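Local atomic coordinates of transcriptional repressor of the blcABC operon (Agrobacterium tumefaciens, PDB entry 3MQ0), a protein that represses transcription of the blcABC operon, probably by binding DNA through a helix-turn-helix domain joined to a GAF-fold regulatory domain. Residues 119-125 against 234-240; 157-163 against 208-214; 162-166 against 198-203. All blocks are in the same frame, centred on the assembly; numbering follows the deposited sequence.

Contact 1 of 3, residues 119-125 against 234-240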
# COMPACT_ATOMS: atom_id res chain seq x y z
N TYR B 119 22.57 22.99 -15.00
CA TYR B 119 22.76 23.02 -13.55
C TYR B 119 23.19 21.70 -12.93
O TYR B 119 22.84 20.62 -13.41
CB TYR B 119 21.48 23.49 -12.84
CG TYR B 119 20.85 24.67 -13.54
CD1 TYR B 119 21.43 25.92 -13.46
CD2 TYR B 119 19.70 24.52 -14.29
CE1 TYR B 119 20.87 27.00 -14.11
CE2 TYR B 119 19.14 25.59 -14.95
CZ TYR B 119 19.72 26.82 -14.85
OH TYR B 119 19.17 27.90 -15.51
N THR B 120 23.92 21.82 -11.83
CA THR B 120 24.21 20.66 -11.00
C THR B 120 22.95 20.33 -10.21
O THR B 120 22.35 21.21 -9.61
CB THR B 120 25.36 20.95 -10.04
OG1 THR B 120 26.56 21.14 -10.80
CG2 THR B 120 25.54 19.80 -9.05
N VAL B 121 22.54 19.06 -10.21
CA VAL B 121 21.30 18.67 -9.54
C VAL B 121 21.60 17.63 -8.49
O VAL B 121 22.32 16.66 -8.78
CB VAL B 121 20.31 18.05 -10.54
CG1 VAL B 121 18.93 17.87 -9.88
CG2 VAL B 121 20.21 18.90 -11.79
N THR B 122 21.08 17.82 -7.29
CA THR B 122 21.33 16.88 -6.20
C THR B 122 20.03 16.28 -5.70
O THR B 122 18.96 16.87 -5.87
CB THR B 122 22.03 17.57 -5.01
OG1 THR B 122 21.26 18.71 -4.62
CG2 THR B 122 23.41 18.04 -5.41
N LEU B 123 20.13 15.11 -5.10
CA LEU B 123 19.00 14.41 -4.51
C LEU B 123 19.43 14.03 -3.11
O LEU B 123 20.49 13.42 -2.94
CB LEU B 123 18.71 13.14 -5.30
CG LEU B 123 17.58 12.22 -4.80
CD1 LEU B 123 16.26 12.91 -5.03
CD2 LEU B 123 17.64 10.85 -5.52
N THR B 124 18.61 14.37 -2.12
CA THR B 124 18.98 14.13 -0.73
C THR B 124 17.85 13.52 0.06
O THR B 124 16.68 13.58 -0.34
CB THR B 124 19.34 15.43 -0.02
OG1 THR B 124 18.15 16.22 0.12
CG2 THR B 124 20.40 16.20 -0.79
N VAL B 125 18.19 12.94 1.20
CA VAL B 125 17.19 12.55 2.19
C VAL B 125 17.56 13.20 3.49
O VAL B 125 18.72 13.51 3.69
CB VAL B 125 17.14 11.03 2.40
CG1 VAL B 125 16.73 10.33 1.10
CG2 VAL B 125 18.50 10.51 2.86
N ALA B 234 12.20 12.83 0.03
CA ALA B 234 13.50 13.25 -0.48
C ALA B 234 13.40 14.69 -0.96
O ALA B 234 12.31 15.23 -1.07
CB ALA B 234 13.95 12.34 -1.62
N GLY B 235 14.55 15.29 -1.24
CA GLY B 235 14.59 16.64 -1.77
C GLY B 235 15.42 16.65 -3.05
O GLY B 235 16.36 15.87 -3.20
N ILE B 236 15.07 17.53 -3.97
CA ILE B 236 15.88 17.74 -5.15
C ILE B 236 16.27 19.22 -5.20
O ILE B 236 15.46 20.09 -4.83
CB ILE B 236 15.13 17.32 -6.44
CG1 ILE B 236 16.02 17.50 -7.66
CG2 ILE B 236 13.83 18.10 -6.64
CD1 ILE B 236 15.35 17.00 -8.95
N ALA B 237 17.49 19.51 -5.63
CA ALA B 237 17.91 20.91 -5.74
C ALA B 237 18.75 21.13 -6.98
O ALA B 237 19.43 20.23 -7.44
CB ALA B 237 18.70 21.35 -4.49
N ILE B 238 18.72 22.35 -7.49
CA ILE B 238 19.71 22.72 -8.49
C ILE B 238 20.62 23.75 -7.84
O ILE B 238 20.20 24.51 -6.97
CB ILE B 238 19.06 23.28 -9.76
CG1 ILE B 238 18.22 24.51 -9.45
CG2 ILE B 238 18.20 22.20 -10.44
CD1 ILE B 238 17.43 25.02 -10.65
N SER B 239 21.86 23.78 -8.27
CA SER B 239 22.88 24.70 -7.82
C SER B 239 23.44 25.52 -8.98
O SER B 239 23.67 25.00 -9.99
CB SER B 239 24.03 23.94 -7.20
OG SER B 239 23.60 23.29 -6.06
N LEU B 240 23.67 26.80 -8.74
CA LEU B 240 24.26 27.65 -9.77
C LEU B 240 25.02 28.78 -9.12
O LEU B 240 24.96 28.96 -7.90
CB LEU B 240 23.18 28.21 -10.70
CG LEU B 240 22.01 28.92 -10.02
CD1 LEU B 240 21.47 30.02 -10.91
CD2 LEU B 240 20.91 27.92 -9.67
O HOH W 1 22.29 20.83 -6.39
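Thr122 and Ala237 face each other as an antiparallel hydrogen-bonded pair, with Thr122 N bonded to Ala237 O at 2.9 Å and Ala237 N returning to Thr122 O at 3.0 Å. Thr124 and Gly235 repeat the same two-way bonding, and at the Tyr119 end Ser239 N donates to Thr120 O with an N-H...O angle of 152°. Between these rungs the non-hydrogen-bonded pairs, Val121 with Ile238 and Leu123 with Ile236, bring their CA atoms closer and add CA-H...O contacts such as Val121 CA to Ala237 O.

Apolar branches fill one face of the ladder. Val121 points one methyl at each of two isoleucines: CG1, anti to the backbone N (chi1 -170°), lies 3.7 Å from Ile236 CG1, while CG2 leans on Ile238 CG2. Leu123 CD1 bends back over the neighbouring strand to 3.5 Å from Gly235 O. Next to Ile238, Tyr119 and Leu240 run side by side in the same direction, ring CD1 against Leu240 CB.

These are the two central strands, 120-127 and 232-241, of the antiparallel sheet in the GAF-fold domain of this IclR-type regulator. First and last in that sheet along the chain, they meet in its middle. Helix 102-110 packs on the apolar face, where Phe106 touches both Val121 and Ile236.

The other face is more polar. There one water bridges Thr122 OG1 and Ser239 OG, 2.9 Å and 2.8 Å away, and also donates to Thr120 O, tying the two strands together beside Ala237. Further out, Thr120 OG1 bonds to Ser139 OG, Thr160 is the partner of Thr124 OG1, and Phe147 touches Thr122 and Ser239.

Contact 2 of 3, residues 157-163 against 208-214; sequences FTATGKI and SIDDGQI
Ala159 O is gripped from opposite faces of its carbonyl plane: Ser208 OG donates to it at 2.7 Å, and Ile163 N reaches it through an ordinary helical bond. The serine hydroxyl, set between its own backbone N and carbonyl carbon (chi1 59°), comes from above that plane, so the first turn of the helix is held to the strand without losing its internal bond. Thr158 caps this turn, its OG1 accepting from Gly161 N.

At the other end of the strand, water 2 accepts from Ala159 N and donates to Asp210 OD2 at 2.7 Å. Asp210 OD1 meanwhile takes Gln213 N on its syn lone pair, an Asx motif that turns the chain after the strand. Gln213 OE1 then receives Lys162 NZ at 3.1 Å, the ammonium lying above the amide plane; Glu198 is the salt-bridge partner of that lysine and also binds Gln213 NE2. Ile214 CD1 makes the apolar contact, 3.5 Å from Phe157 CB and also against Thr158 CG2.

Helix 159-165 runs obliquely antiparallel to edge strand 208-211, the short axes 141° apart and 7.1 Å at closest approach, with Cys220 of adjoining strand 218-226 touching Ala159 and helix 192-205 flanking Ser208 through Thr202.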
# COMPACT_ATOMS: atom_id res chain seq x y z
N PHE B 157 20.66 24.74 6.47
CA PHE B 157 21.39 25.59 5.53
C PHE B 157 21.18 25.25 4.04
O PHE B 157 21.38 26.10 3.17
CB PHE B 157 22.90 25.55 5.84
CG PHE B 157 23.27 25.92 7.28
CD1 PHE B 157 22.46 26.75 8.04
CD2 PHE B 157 24.45 25.45 7.84
CE1 PHE B 157 22.81 27.08 9.34
CE2 PHE B 157 24.80 25.77 9.15
CZ PHE B 157 23.98 26.60 9.89
N THR B 158 20.78 24.02 3.72
CA THR B 158 20.70 23.61 2.31
C THR B 158 19.31 23.84 1.74
O THR B 158 18.34 23.93 2.49
CB THR B 158 21.04 22.10 2.14
OG1 THR B 158 20.10 21.32 2.88
CG2 THR B 158 22.43 21.78 2.68
N ALA B 159 19.18 23.91 0.41
CA ALA B 159 17.86 24.10 -0.18
C ALA B 159 16.99 22.86 0.05
O ALA B 159 15.83 22.99 0.43
CB ALA B 159 17.96 24.40 -1.69
N THR B 160 17.53 21.66 -0.16
CA THR B 160 16.73 20.46 0.13
C THR B 160 16.38 20.36 1.60
O THR B 160 15.29 19.91 1.93
CB THR B 160 17.41 19.13 -0.27
OG1 THR B 160 18.66 19.01 0.41
CG2 THR B 160 17.64 19.05 -1.78
N GLY B 161 17.32 20.77 2.45
CA GLY B 161 17.12 20.75 3.90
C GLY B 161 15.96 21.64 4.31
O GLY B 161 15.09 21.22 5.07
N LYS B 162 15.92 22.87 3.82
CA LYS B 162 14.80 23.77 4.10
C LYS B 162 13.46 23.19 3.63
O LYS B 162 12.47 23.26 4.35
CB LYS B 162 15.04 25.15 3.47
CG LYS B 162 16.23 25.92 4.04
CD LYS B 162 16.50 27.19 3.22
CE LYS B 162 17.92 27.72 3.47
NZ LYS B 162 18.03 28.20 4.87
N ILE B 163 13.42 22.65 2.42
CA ILE B 163 12.15 22.12 1.94
C ILE B 163 11.71 20.91 2.78
O ILE B 163 10.54 20.81 3.14
CB ILE B 163 12.13 21.84 0.40
CG1 ILE B 163 10.69 21.66 -0.10
CG2 ILE B 163 12.92 20.61 0.06
CD1 ILE B 163 9.98 22.93 -0.46
N SER B 208 12.33 26.15 -2.16
CA SER B 208 13.22 26.80 -1.23
C SER B 208 14.39 27.45 -1.94
O SER B 208 14.75 27.09 -2.99
CB SER B 208 13.80 25.82 -0.24
OG SER B 208 14.48 24.86 -0.93
N ILE B 209 15.01 28.38 -1.26
CA ILE B 209 16.20 29.02 -1.77
C ILE B 209 17.29 28.98 -0.70
O ILE B 209 17.03 29.34 0.45
CB ILE B 209 15.93 30.50 -2.11
CG1 ILE B 209 15.06 30.60 -3.37
CG2 ILE B 209 17.23 31.21 -2.34
CD1 ILE B 209 14.38 31.94 -3.50
N ASP B 210 18.48 28.52 -1.08
CA ASP B 210 19.68 28.68 -0.25
C ASP B 210 20.59 29.69 -0.93
O ASP B 210 21.26 29.37 -1.90
CB ASP B 210 20.42 27.36 -0.09
CG ASP B 210 21.91 27.55 0.20
OD1 ASP B 210 22.28 28.57 0.82
OD2 ASP B 210 22.72 26.67 -0.19
N ASP B 211 20.59 30.92 -0.43
CA ASP B 211 21.40 31.95 -1.06
C ASP B 211 22.75 32.05 -0.35
O ASP B 211 22.94 32.90 0.53
CB ASP B 211 20.68 33.29 -1.02
CG ASP B 211 21.35 34.34 -1.91
OD1 ASP B 211 22.50 34.09 -2.36
OD2 ASP B 211 20.75 35.41 -2.16
N GLY B 212 23.66 31.15 -0.70
CA GLY B 212 25.02 31.20 -0.19
C GLY B 212 25.20 30.81 1.27
O GLY B 212 26.13 31.29 1.93
N GLN B 213 24.35 29.92 1.76
CA GLN B 213 24.42 29.45 3.15
C GLN B 213 25.36 28.26 3.36
O GLN B 213 25.62 27.88 4.50
CB GLN B 213 23.02 29.12 3.67
CG GLN B 213 22.11 30.34 3.63
CD GLN B 213 20.85 30.17 4.43
OE1 GLN B 213 20.79 29.41 5.40
NE2 GLN B 213 19.81 30.89 4.02
N ILE B 214 25.84 27.69 2.27
CA ILE B 214 26.80 26.57 2.33
C ILE B 214 28.15 27.01 1.78
O ILE B 214 29.20 26.76 2.39
CB ILE B 214 26.31 25.38 1.48
CG1 ILE B 214 25.01 24.81 2.05
CG2 ILE B 214 27.40 24.32 1.39
CD1 ILE B 214 25.16 24.27 3.47
O HOH W 2 21.93 24.21 -1.08

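Contact 3 of 3, residues 162-166 against 198-203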
# COMPACT_ATOMS: atom_id res chain seq x y z
N LYS B 162 15.92 22.87 3.82
CA LYS B 162 14.80 23.77 4.10
C LYS B 162 13.46 23.19 3.63
O LYS B 162 12.47 23.26 4.35
CB LYS B 162 15.04 25.15 3.47
CG LYS B 162 16.23 25.92 4.04
CD LYS B 162 16.50 27.19 3.22
CE LYS B 162 17.92 27.72 3.47
NZ LYS B 162 18.03 28.20 4.87
N ILE B 163 13.42 22.65 2.42
CA ILE B 163 12.15 22.12 1.94
C ILE B 163 11.71 20.91 2.78
O ILE B 163 10.54 20.81 3.14
CB ILE B 163 12.13 21.84 0.40
CG1 ILE B 163 10.69 21.66 -0.10
CG2 ILE B 163 12.92 20.61 0.06
CD1 ILE B 163 9.98 22.93 -0.46
N LEU B 164 12.64 20.02 3.12
CA LEU B 164 12.29 18.87 3.95
C LEU B 164 11.90 19.28 5.38
O LEU B 164 10.97 18.71 5.96
CB LEU B 164 13.40 17.81 3.95
CG LEU B 164 13.70 17.24 2.55
CD1 LEU B 164 14.93 16.36 2.56
CD2 LEU B 164 12.48 16.47 2.02
N LEU B 165 12.57 20.28 5.93
CA LEU B 165 12.23 20.78 7.27
C LEU B 165 10.89 21.53 7.27
O LEU B 165 10.25 21.67 8.31
CB LEU B 165 13.33 21.70 7.80
CG LEU B 165 14.64 21.02 8.23
CD1 LEU B 165 15.68 22.06 8.63
CD2 LEU B 165 14.40 20.02 9.38
N SER B 166 10.47 22.03 6.11
CA SER B 166 9.25 22.82 6.06
C SER B 166 8.01 21.96 6.32
O SER B 166 6.94 22.49 6.58
CB SER B 166 9.13 23.60 4.74
OG SER B 166 8.76 22.76 3.67
N GLU B 198 11.98 31.48 7.03
CA GLU B 198 12.30 30.85 5.74
C GLU B 198 11.35 29.70 5.44
O GLU B 198 10.94 29.51 4.29
CB GLU B 198 13.72 30.31 5.74
CG GLU B 198 14.83 31.35 5.70
CD GLU B 198 16.20 30.68 5.65
OE1 GLU B 198 16.38 29.67 6.35
OE2 GLU B 198 17.08 31.15 4.90
N LEU B 199 11.01 28.91 6.45
CA LEU B 199 10.16 27.75 6.23
C LEU B 199 8.74 28.15 5.86
O LEU B 199 8.10 27.49 5.04
CB LEU B 199 10.15 26.83 7.46
CG LEU B 199 11.50 26.22 7.87
CD1 LEU B 199 11.31 25.25 9.06
CD2 LEU B 199 12.18 25.52 6.71
N ALA B 200 8.24 29.22 6.47
CA ALA B 200 6.90 29.72 6.13
C ALA B 200 6.84 30.13 4.66
O ALA B 200 5.90 29.79 3.95
CB ALA B 200 6.52 30.90 7.02
N LEU B 201 7.85 30.87 4.22
CA LEU B 201 7.93 31.31 2.83
C LEU B 201 8.04 30.09 1.91
O LEU B 201 7.41 30.04 0.85
CB LEU B 201 9.13 32.23 2.63
CG LEU B 201 9.38 32.82 1.24
CD1 LEU B 201 8.13 33.53 0.71
CD2 LEU B 201 10.57 33.80 1.30
N THR B 202 8.83 29.10 2.33
CA THR B 202 9.04 27.89 1.53
C THR B 202 7.74 27.14 1.31
O THR B 202 7.45 26.72 0.20
CB THR B 202 10.10 26.95 2.18
OG1 THR B 202 11.34 27.65 2.31
CG2 THR B 202 10.34 25.72 1.32
N ARG B 203 6.96 26.98 2.37
CA ARG B 203 5.65 26.34 2.32
C ARG B 203 4.71 27.04 1.36
O ARG B 203 3.98 26.39 0.61
CB ARG B 203 5.00 26.38 3.71
CG ARG B 203 5.17 25.15 4.54
CD ARG B 203 4.60 25.36 5.96
NE ARG B 203 5.64 25.01 6.91
CZ ARG B 203 6.08 25.78 7.89
NH1 ARG B 203 5.55 26.98 8.11
NH2 ARG B 203 7.04 25.32 8.67
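Charge pairing joins the first residues of the two segments. Lys162 NZ forms a salt bridge with Glu198 OE1 at 2.7 Å, meeting the carboxylate on its syn side but 32° out of its plane, and Glu198 OE2 is only slightly farther from the same NZ, at 3.1 Å. A bend at the last torsion of the lysine (chi4 -67°) turns the ammonium to meet Glu198, whose chain is extended beyond CG. Pro156 O takes a further bond from this ammonium.

A second polar link lies at the far end. Arg203 NE donates to Ser166 O at 2.9 Å in an almost straight bond, with an N-H...O angle of 175°. The oxygen sits at the edge of the guanidinium, in its plane, and offers a lone pair; Leu199 O lies over the centre of one guanidinium face. Ser166 OG donates back to Ile163 O at 2.7 Å, and Thr202 OG1 likewise donates to Glu198 O, so both hydroxyls are bound within their own segments.

Van der Waals contacts lie between these links. Two are methyl-to-oxygen approaches: Leu199 CD2 comes to 3.3 Å from Lys162 O, and the other methyl of Leu199 rests by Leu165 O. CD2 also packs against Leu165 CB and Ser166 CB. Thr202 CG2 lies 3.3 Å from Ile163 CD1, tighter than usual for two carbons.

Segments 162-166 and 198-203 are joined by an apolar middle with a polar link at each end. The buried ammonium probably keeps its charge because the carboxylate and neighbouring oxygens compensate it, whereas the link from Arg203 lies at a more exposed margin.

Overall arrangement
The three contacts build one layered unit of the GAF-fold domain. Contact 1 supplies the middle of the sheet, contact 2 sets helix 159-165 against the edge strand of that sheet, and contact 3 adds helix 192-205, which leads directly into that strand. Contacts 2 and 3 share Lys162 and Ile163, and their centres lie about 9 Å apart; a probable hydrogen bond of 2.9 Å from Gln213 NE2 to Glu198 OE2 links them. Contact 1 lies about 10 Å from contact 2, centre to centre, with a probable hydrogen bond of 2.8 Å between Thr124 OG1 and Thr160 OG1. Leu164 of contact 3 packs against Ala234 and Gly235.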